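Local coordinates for protein ZmpA Glycopeptidase (Clostridium perfringens, PDB 6XSX) that probably cleaves glycosylated proteins, serving as the M60 peptidase catalytic module of a larger, multi-domain metalloprotease, at residues A[34-39]-A[229-234]; A[177-182]-A[193-198]. All coordinates share one frame; numbering follows the deposited sequence.

Contact 1 of 2, residues A[34-39]-A[229-234]; sequences IKESQK and SSEVNS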
ATOM      1  N   ILE A  34     -18.737   0.832   5.375  1.00 25.82           N
ATOM      2  CA  ILE A  34     -18.726   1.380   4.024  1.00 27.66           C
ATOM      3  C   ILE A  34     -18.873   2.900   4.109  1.00 28.51           C
ATOM      4  O   ILE A  34     -18.153   3.630   3.431  1.00 28.84           O
ATOM      5  CB  ILE A  34     -19.830   0.767   3.131  1.00 28.59           C
ATOM      6  CG1 ILE A  34     -19.742  -0.759   3.029  1.00 28.91           C
ATOM      7  CG2 ILE A  34     -19.859   1.426   1.753  1.00 27.06           C
ATOM      8  CD1 ILE A  34     -18.381  -1.268   2.655  1.00 29.04           C
ATOM      9  N   LYS A  35     -19.818   3.359   4.943  1.00 28.75           N
ATOM     10  CA  LYS A  35     -20.079   4.782   5.101  1.00 31.14           C
ATOM     11  C   LYS A  35     -18.885   5.461   5.766  1.00 29.50           C
ATOM     12  O   LYS A  35     -18.454   6.518   5.314  1.00 29.85           O
ATOM     13  CB  LYS A  35     -21.372   5.048   5.882  1.00 33.24           C
ATOM     14  CG  LYS A  35     -22.667   4.796   5.117  1.00 38.49           C
ATOM     15  CD  LYS A  35     -22.938   5.819   4.027  1.00 43.98           C
ATOM     16  CE  LYS A  35     -24.246   5.588   3.298  1.00 47.42           C
ATOM     17  NZ  LYS A  35     -25.383   5.475   4.243  1.00 49.53           N
ATOM     18  N   GLU A  36     -18.358   4.837   6.830  1.00 26.87           N
ATOM     19  CA  GLU A  36     -17.189   5.355   7.525  1.00 25.92           C
ATOM     20  C   GLU A  36     -16.019   5.485   6.553  1.00 25.53           C
ATOM     21  O   GLU A  36     -15.255   6.445   6.630  1.00 23.32           O
ATOM     22  CB  GLU A  36     -16.829   4.480   8.729  1.00 24.52           C
ATOM     23  CG  GLU A  36     -17.867   4.540   9.837  1.00 25.66           C
ATOM     24  CD  GLU A  36     -18.106   5.904  10.460  1.00 26.68           C
ATOM     25  OE1 GLU A  36     -17.371   6.853  10.141  1.00 25.89           O
ATOM     26  OE2 GLU A  36     -19.035   6.011  11.269  1.00 29.61           O
ATOM     27  N   SER A  37     -15.893   4.500   5.649  1.00 25.56           N
ATOM     28  CA  SER A  37     -14.856   4.498   4.627  1.00 24.66           C
ATOM     29  C   SER A  37     -14.949   5.773   3.793  1.00 24.89           C
ATOM     30  O   SER A  37     -13.954   6.467   3.589  1.00 23.52           O
ATOM     31  CB  SER A  37     -14.959   3.282   3.736  1.00 23.40           C
ATOM     32  OG  SER A  37     -14.440   2.126   4.375  1.00 22.01           O
ATOM     33  N   GLN A  38     -16.165   6.076   3.332  1.00 25.52           N
ATOM     34  CA  GLN A  38     -16.380   7.147   2.372  1.00 26.70           C
ATOM     35  C   GLN A  38     -16.049   8.498   3.003  1.00 26.26           C
ATOM     36  O   GLN A  38     -15.564   9.393   2.313  1.00 25.94           O
ATOM     37  CB  GLN A  38     -17.775   7.037   1.757  1.00 27.58           C
ATOM     38  CG  GLN A  38     -17.872   5.885   0.767  1.00 27.96           C
ATOM     39  CD  GLN A  38     -19.278   5.417   0.488  1.00 31.03           C
ATOM     40  OE1 GLN A  38     -20.263   6.041   0.888  1.00 33.41           O
ATOM     41  NE2 GLN A  38     -19.383   4.301  -0.214  1.00 30.60           N
ATOM     42  N   LYS A  39     -16.268   8.619   4.319  1.00 26.46           N
ATOM     43  CA  LYS A  39     -15.883   9.823   5.039  1.00 28.15           C
ATOM     44  C   LYS A  39     -14.384  10.072   4.872  1.00 28.17           C
ATOM     45  O   LYS A  39     -13.955  11.218   4.800  1.00 29.50           O
ATOM     46  CB  LYS A  39     -16.165   9.684   6.535  1.00 30.71           C
ATOM     47  CG  LYS A  39     -17.633   9.655   6.934  1.00 34.85           C
ATOM     48  CD  LYS A  39     -17.787   9.636   8.435  1.00 35.12           C
ATOM     49  CE  LYS A  39     -19.223   9.556   8.900  1.00 36.61           C
ATOM     50  NZ  LYS A  39     -19.269   9.233  10.345  1.00 38.42           N
ATOM     51  N   SER A 229      -6.525  13.370  14.583  1.00 27.97           N
ATOM     52  CA  SER A 229      -6.584  14.817  14.705  1.00 28.95           C
ATOM     53  C   SER A 229      -7.976  15.351  14.359  1.00 30.41           C
ATOM     54  O   SER A 229      -8.289  16.499  14.665  1.00 28.86           O
ATOM     55  CB  SER A 229      -5.504  15.484  13.868  1.00 28.93           C
ATOM     56  OG  SER A 229      -5.700  15.246  12.478  1.00 25.86           O
ATOM     57  N   SER A 230      -8.803  14.519  13.711  1.00 28.68           N
ATOM     58  CA  SER A 230     -10.164  14.871  13.331  1.00 28.78           C
ATOM     59  C   SER A 230     -10.875  13.603  12.870  1.00 29.00           C
ATOM     60  O   SER A 230     -10.245  12.552  12.779  1.00 29.73           O
ATOM     61  CB  SER A 230     -10.166  15.888  12.226  1.00 26.93           C
ATOM     62  OG  SER A 230      -9.623  15.318  11.036  1.00 26.79           O
ATOM     63  N   GLU A 231     -12.164  13.719  12.529  1.00 28.54           N
ATOM     64  CA  GLU A 231     -12.934  12.542  12.159  1.00 29.80           C
ATOM     65  C   GLU A 231     -12.342  11.897  10.903  1.00 28.71           C
ATOM     66  O   GLU A 231     -12.157  10.680  10.868  1.00 27.76           O
ATOM     67  CB  GLU A 231     -14.421  12.852  11.977  1.00 30.07           C
ATOM     68  CG  GLU A 231     -15.265  11.585  11.936  1.00 31.99           C
ATOM     69  CD  GLU A 231     -16.736  11.753  11.594  1.00 32.88           C
ATOM     70  OE1 GLU A 231     -17.145  12.870  11.275  1.00 33.85           O
ATOM     71  OE2 GLU A 231     -17.466  10.754  11.645  1.00 35.83           O
ATOM     72  N   VAL A 232     -12.030  12.725   9.893  1.00 28.02           N
ATOM     73  CA  VAL A 232     -11.526  12.245   8.614  1.00 28.14           C
ATOM     74  C   VAL A 232     -10.094  11.738   8.770  1.00 27.99           C
ATOM     75  O   VAL A 232      -9.525  11.203   7.825  1.00 30.19           O
ATOM     76  CB  VAL A 232     -11.655  13.287   7.480  1.00 27.65           C
ATOM     77  CG1 VAL A 232     -13.097  13.752   7.289  1.00 29.43           C
ATOM     78  CG2 VAL A 232     -10.712  14.476   7.656  1.00 26.01           C
ATOM     79  N   ASN A 233      -9.518  11.901   9.965  1.00 27.96           N
ATOM     80  CA  ASN A 233      -8.159  11.458  10.229  1.00 26.71           C
ATOM     81  C   ASN A 233      -8.142  10.434  11.361  1.00 25.62           C
ATOM     82  O   ASN A 233      -7.096  10.207  11.967  1.00 23.06           O
ATOM     83  CB  ASN A 233      -7.233  12.630  10.578  1.00 28.27           C
ATOM     84  CG  ASN A 233      -6.918  13.544   9.413  1.00 27.51           C
ATOM     85  OD1 ASN A 233      -7.027  13.154   8.253  1.00 28.00           O
ATOM     86  ND2 ASN A 233      -6.503  14.764   9.717  1.00 28.12           N
ATOM     87  N   SER A 234      -9.296   9.810  11.642  1.00 25.20           N
ATOM     88  CA  SER A 234      -9.370   8.836  12.724  1.00 23.93           C
ATOM     89  C   SER A 234      -9.551   7.425  12.178  1.00 23.41           C
ATOM     90  O   SER A 234     -10.071   7.229  11.084  1.00 22.44           O
ATOM     91  CB  SER A 234     -10.456   9.172  13.711  1.00 25.23           C
ATOM     92  OG  SER A 234     -11.716   9.262  13.059  1.00 25.03           O
TER

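Contact 2 of 2, residues A[177-182]-A[193-198]; sequences DVFDVF and TYALNW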
ATOM      1  N   ASP A 177     -11.230 -25.884   1.251  1.00 18.06           N
ATOM      2  CA  ASP A 177      -9.828 -25.871   1.645  1.00 17.70           C
ATOM      3  C   ASP A 177      -9.492 -24.447   2.094  1.00 16.99           C
ATOM      4  O   ASP A 177      -9.217 -23.588   1.257  1.00 16.62           O
ATOM      5  CB  ASP A 177      -8.927 -26.346   0.492  1.00 18.29           C
ATOM      6  CG  ASP A 177      -7.468 -26.597   0.875  1.00 18.31           C
ATOM      7  OD1 ASP A 177      -7.091 -26.297   2.034  1.00 16.97           O
ATOM      8  OD2 ASP A 177      -6.707 -27.084   0.008  1.00 18.18           O
ATOM      9  N   VAL A 178      -9.528 -24.198   3.408  1.00 15.77           N
ATOM     10  CA  VAL A 178      -9.477 -22.827   3.900  1.00 16.57           C
ATOM     11  C   VAL A 178      -8.802 -22.765   5.268  1.00 17.23           C
ATOM     12  O   VAL A 178      -9.080 -23.605   6.123  1.00 17.37           O
ATOM     13  CB  VAL A 178     -10.876 -22.175   3.970  1.00 16.31           C
ATOM     14  CG1 VAL A 178     -11.841 -22.957   4.855  1.00 16.00           C
ATOM     15  CG2 VAL A 178     -10.804 -20.734   4.449  1.00 16.66           C
ATOM     16  N   PHE A 179      -7.976 -21.718   5.461  1.00 17.20           N
ATOM     17  CA  PHE A 179      -7.471 -21.304   6.765  1.00 18.11           C
ATOM     18  C   PHE A 179      -7.478 -19.780   6.853  1.00 18.29           C
ATOM     19  O   PHE A 179      -7.002 -19.106   5.934  1.00 18.22           O
ATOM     20  CB  PHE A 179      -6.056 -21.847   6.993  1.00 18.29           C
ATOM     21  CG  PHE A 179      -5.398 -21.351   8.252  1.00 18.17           C
ATOM     22  CD1 PHE A 179      -5.765 -21.854   9.494  1.00 19.03           C
ATOM     23  CD2 PHE A 179      -4.417 -20.373   8.201  1.00 17.99           C
ATOM     24  CE1 PHE A 179      -5.164 -21.386  10.656  1.00 18.86           C
ATOM     25  CE2 PHE A 179      -3.822 -19.898   9.361  1.00 17.71           C
ATOM     26  CZ  PHE A 179      -4.187 -20.414  10.587  1.00 18.86           C
ATOM     27  N   ASP A 180      -8.013 -19.245   7.964  1.00 17.82           N
ATOM     28  CA  ASP A 180      -8.100 -17.798   8.143  1.00 17.74           C
ATOM     29  C   ASP A 180      -7.251 -17.357   9.329  1.00 18.17           C
ATOM     30  O   ASP A 180      -7.283 -18.002  10.373  1.00 18.43           O
ATOM     31  CB  ASP A 180      -9.538 -17.319   8.370  1.00 16.82           C
ATOM     32  CG  ASP A 180     -10.392 -17.221   7.113  1.00 16.54           C
ATOM     33  OD1 ASP A 180      -9.817 -17.165   6.013  1.00 16.62           O
ATOM     34  OD2 ASP A 180     -11.633 -17.186   7.241  1.00 16.10           O
ATOM     35  N   VAL A 181      -6.551 -16.223   9.169  1.00 17.86           N
ATOM     36  CA  VAL A 181      -5.946 -15.518  10.291  1.00 17.50           C
ATOM     37  C   VAL A 181      -6.659 -14.181  10.476  1.00 18.07           C
ATOM     38  O   VAL A 181      -6.619 -13.332   9.579  1.00 18.04           O
ATOM     39  CB  VAL A 181      -4.439 -15.266  10.087  1.00 16.81           C
ATOM     40  CG1 VAL A 181      -3.804 -14.651  11.333  1.00 16.40           C
ATOM     41  CG2 VAL A 181      -3.695 -16.524   9.657  1.00 16.64           C
ATOM     42  N   PHE A 182      -7.280 -14.009  11.651  1.00 17.79           N
ATOM     43  CA  PHE A 182      -7.859 -12.742  12.071  1.00 19.10           C
ATOM     44  C   PHE A 182      -6.907 -12.041  13.030  1.00 19.42           C
ATOM     45  O   PHE A 182      -6.572 -12.582  14.085  1.00 19.75           O
ATOM     46  CB  PHE A 182      -9.190 -12.959  12.796  1.00 19.28           C
ATOM     47  CG  PHE A 182     -10.217 -13.689  11.971  1.00 20.00           C
ATOM     48  CD1 PHE A 182     -11.201 -12.992  11.292  1.00 19.99           C
ATOM     49  CD2 PHE A 182     -10.185 -15.073  11.858  1.00 20.08           C
ATOM     50  CE1 PHE A 182     -12.138 -13.667  10.521  1.00 20.75           C
ATOM     51  CE2 PHE A 182     -11.127 -15.746  11.092  1.00 20.69           C
ATOM     52  CZ  PHE A 182     -12.101 -15.041  10.424  1.00 20.14           C
ATOM     53  N   THR A 193      -4.364 -26.444   3.262  1.00 18.91           N
ATOM     54  CA  THR A 193      -3.305 -27.335   2.820  1.00 21.06           C
ATOM     55  C   THR A 193      -2.001 -26.557   2.646  1.00 22.15           C
ATOM     56  O   THR A 193      -0.936 -27.017   3.069  1.00 21.66           O
ATOM     57  CB  THR A 193      -3.705 -28.118   1.562  1.00 20.80           C
ATOM     58  OG1 THR A 193      -4.061 -27.150   0.580  1.00 22.02           O
ATOM     59  CG2 THR A 193      -4.878 -29.051   1.784  1.00 20.48           C
ATOM     60  N   TYR A 194      -2.100 -25.366   2.044  1.00 21.90           N
ATOM     61  CA  TYR A 194      -0.932 -24.520   1.861  1.00 21.31           C
ATOM     62  C   TYR A 194      -0.456 -23.970   3.207  1.00 21.64           C
ATOM     63  O   TYR A 194       0.738 -24.011   3.508  1.00 20.53           O
ATOM     64  CB  TYR A 194      -1.215 -23.405   0.849  1.00 22.11           C
ATOM     65  CG  TYR A 194       0.009 -22.601   0.497  1.00 22.17           C
ATOM     66  CD1 TYR A 194       0.567 -21.716   1.410  1.00 21.46           C
ATOM     67  CD2 TYR A 194       0.622 -22.739  -0.737  1.00 22.14           C
ATOM     68  CE1 TYR A 194       1.700 -20.986   1.103  1.00 20.78           C
ATOM     69  CE2 TYR A 194       1.753 -22.008  -1.062  1.00 21.63           C
ATOM     70  CZ  TYR A 194       2.292 -21.128  -0.138  1.00 21.88           C
ATOM     71  OH  TYR A 194       3.414 -20.407  -0.440  1.00 22.41           O
ATOM     72  N   ALA A 195      -1.392 -23.452   4.012  1.00 20.65           N
ATOM     73  CA  ALA A 195      -1.049 -22.864   5.298  1.00 20.43           C
ATOM     74  C   ALA A 195      -0.260 -23.856   6.151  1.00 20.94           C
ATOM     75  O   ALA A 195       0.744 -23.487   6.754  1.00 21.05           O
ATOM     76  CB  ALA A 195      -2.294 -22.397   6.014  1.00 19.36           C
ATOM     77  N   LEU A 196      -0.720 -25.114   6.206  1.00 22.29           N
ATOM     78  CA  LEU A 196      -0.105 -26.088   7.099  1.00 23.71           C
ATOM     79  C   LEU A 196       1.329 -26.383   6.648  1.00 23.89           C
ATOM     80  O   LEU A 196       2.236 -26.428   7.477  1.00 24.32           O
ATOM     81  CB  LEU A 196      -0.971 -27.351   7.187  1.00 22.53           C
ATOM     82  CG  LEU A 196      -0.346 -28.517   7.957  1.00 24.13           C
ATOM     83  CD1 LEU A 196      -0.058 -28.145   9.413  1.00 23.68           C
ATOM     84  CD2 LEU A 196      -1.235 -29.747   7.893  1.00 23.54           C
ATOM     85  N   ASN A 197       1.512 -26.544   5.329  1.00 24.34           N
ATOM     86  CA  ASN A 197       2.804 -26.799   4.713  1.00 26.28           C
ATOM     87  C   ASN A 197       3.752 -25.624   4.952  1.00 25.73           C
ATOM     88  O   ASN A 197       4.919 -25.829   5.279  1.00 26.90           O
ATOM     89  CB  ASN A 197       2.675 -27.063   3.210  1.00 29.09           C
ATOM     90  CG  ASN A 197       2.355 -28.504   2.861  1.00 34.47           C
ATOM     91  OD1 ASN A 197       2.370 -29.385   3.724  1.00 35.43           O
ATOM     92  ND2 ASN A 197       2.047 -28.753   1.594  1.00 36.56           N
ATOM     93  N   TRP A 198       3.246 -24.397   4.793  1.00 23.60           N
ATOM     94  CA  TRP A 198       4.079 -23.204   4.832  1.00 23.27           C
ATOM     95  C   TRP A 198       4.601 -22.933   6.245  1.00 22.69           C
ATOM     96  O   TRP A 198       5.788 -22.670   6.423  1.00 24.08           O
ATOM     97  CB  TRP A 198       3.338 -21.993   4.243  1.00 22.94           C
ATOM     98  CG  TRP A 198       4.201 -20.777   4.093  1.00 22.01           C
ATOM     99  CD1 TRP A 198       4.925 -20.435   2.991  1.00 21.38           C
ATOM    100  CD2 TRP A 198       4.455 -19.755   5.079  1.00 21.26           C
ATOM    101  NE1 TRP A 198       5.589 -19.262   3.209  1.00 22.66           N
ATOM    102  CE2 TRP A 198       5.321 -18.815   4.479  1.00 21.97           C
ATOM    103  CE3 TRP A 198       4.019 -19.521   6.390  1.00 20.09           C
ATOM    104  CZ2 TRP A 198       5.770 -17.674   5.148  1.00 21.85           C
ATOM    105  CZ3 TRP A 198       4.439 -18.382   7.042  1.00 20.44           C
ATOM    106  CH2 TRP A 198       5.314 -17.476   6.434  1.00 20.79           C
TER

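Contact 1 of 2, residues A[34-39]-A[229-234]
K39 and E231 show how one ammonium group can draw two carboxylates together from separate parts of a chain. The two side chains run at a slant to each other, both extended beyond CG, and K39 NZ reaches E231 OE2 at 2.7 Å in a salt bridge. NZ approaches on the syn side of that oxygen, but 26° out of the carboxylate plane. E231 is directed there by its first torsion, which sets CG anti to the backbone N (chi1 -166°). The same NZ also bridges to E36 OE1 at 3.1 Å, one helical turn earlier, where the E36 chain bends at chi2. The two glutamates meet at about a right angle, their carboxylates turned 57° apart, with E36 OE1 and E231 OE2 only 4.2 Å from each other. That closeness of like charges is probably eased by the shared lysine and by R40, which forms a further salt bridge with E36 OE1. Apart from this network, at the backbone end of K39, V232 CG1 rests 3.7 Å from K39 O. The turn carrying E231 is itself braced, as S234 N and S234 OG both donate to E231 O from the same face of its plane. At the surface, the contact thus joins helix 33-39 to the loop between helix 206-224 and strand 240-244, while V232 and N233 of that loop lean on helix 365-375.

Contact 2 of 2, residues A[177-182]-A[193-198]
A β-hairpin followed at once by a helix is the setting here: strand 179-182 turns back into strand 186-190, and helix 192-202 then packs across one face of the pair. D177, just ahead of the first strand, grips the opening turn of that helix with both carboxylate oxygens. OD1 of D177 accepts from T193 N at 3.0 Å, with an N-H...acceptor angle of 158°, while OD2 of D177 takes T193 OG1 as donor at 2.7 Å. Each oxygen uses its syn lone pair, so the two bonds run side by side from one carboxylate to one threonine, whose side chain crosses that of D177 at about a right angle. Farther along, A195 CB packs 3.7 Å from F179 CD2. With its CG anti to the backbone N (chi1 174°), F179 also meets V158 and L162 of helix 155-171, and A195 touches V190 and L271. The fork of bonds should hold the D177 carboxylate against rotation. A negative charge beside the start of a helix, met by T193 N and more weakly by A192 N, is probably stabilised, which would favour the ionised aspartate.

In the fold
Contacts 1 and 2 join different parts of one M60 catalytic module by different means, a charged network at the surface and a partly buried strand-helix interface. Their centres are 33 Å apart and their nearest atoms about 16 Å, so they do not touch. In sequence, both segments of contact 2 fall between those of contact 1. The large mixed sheet relates them: strands 179-182 and 186-190 lie next to each other in it, and strand 240-244, which follows segment 229-234, is the next neighbour of 186-190. Helix 277-286 carries an HExxH pattern (H281, E282, H285), consistent with a metalloprotease active site, although no metal is bound to it here.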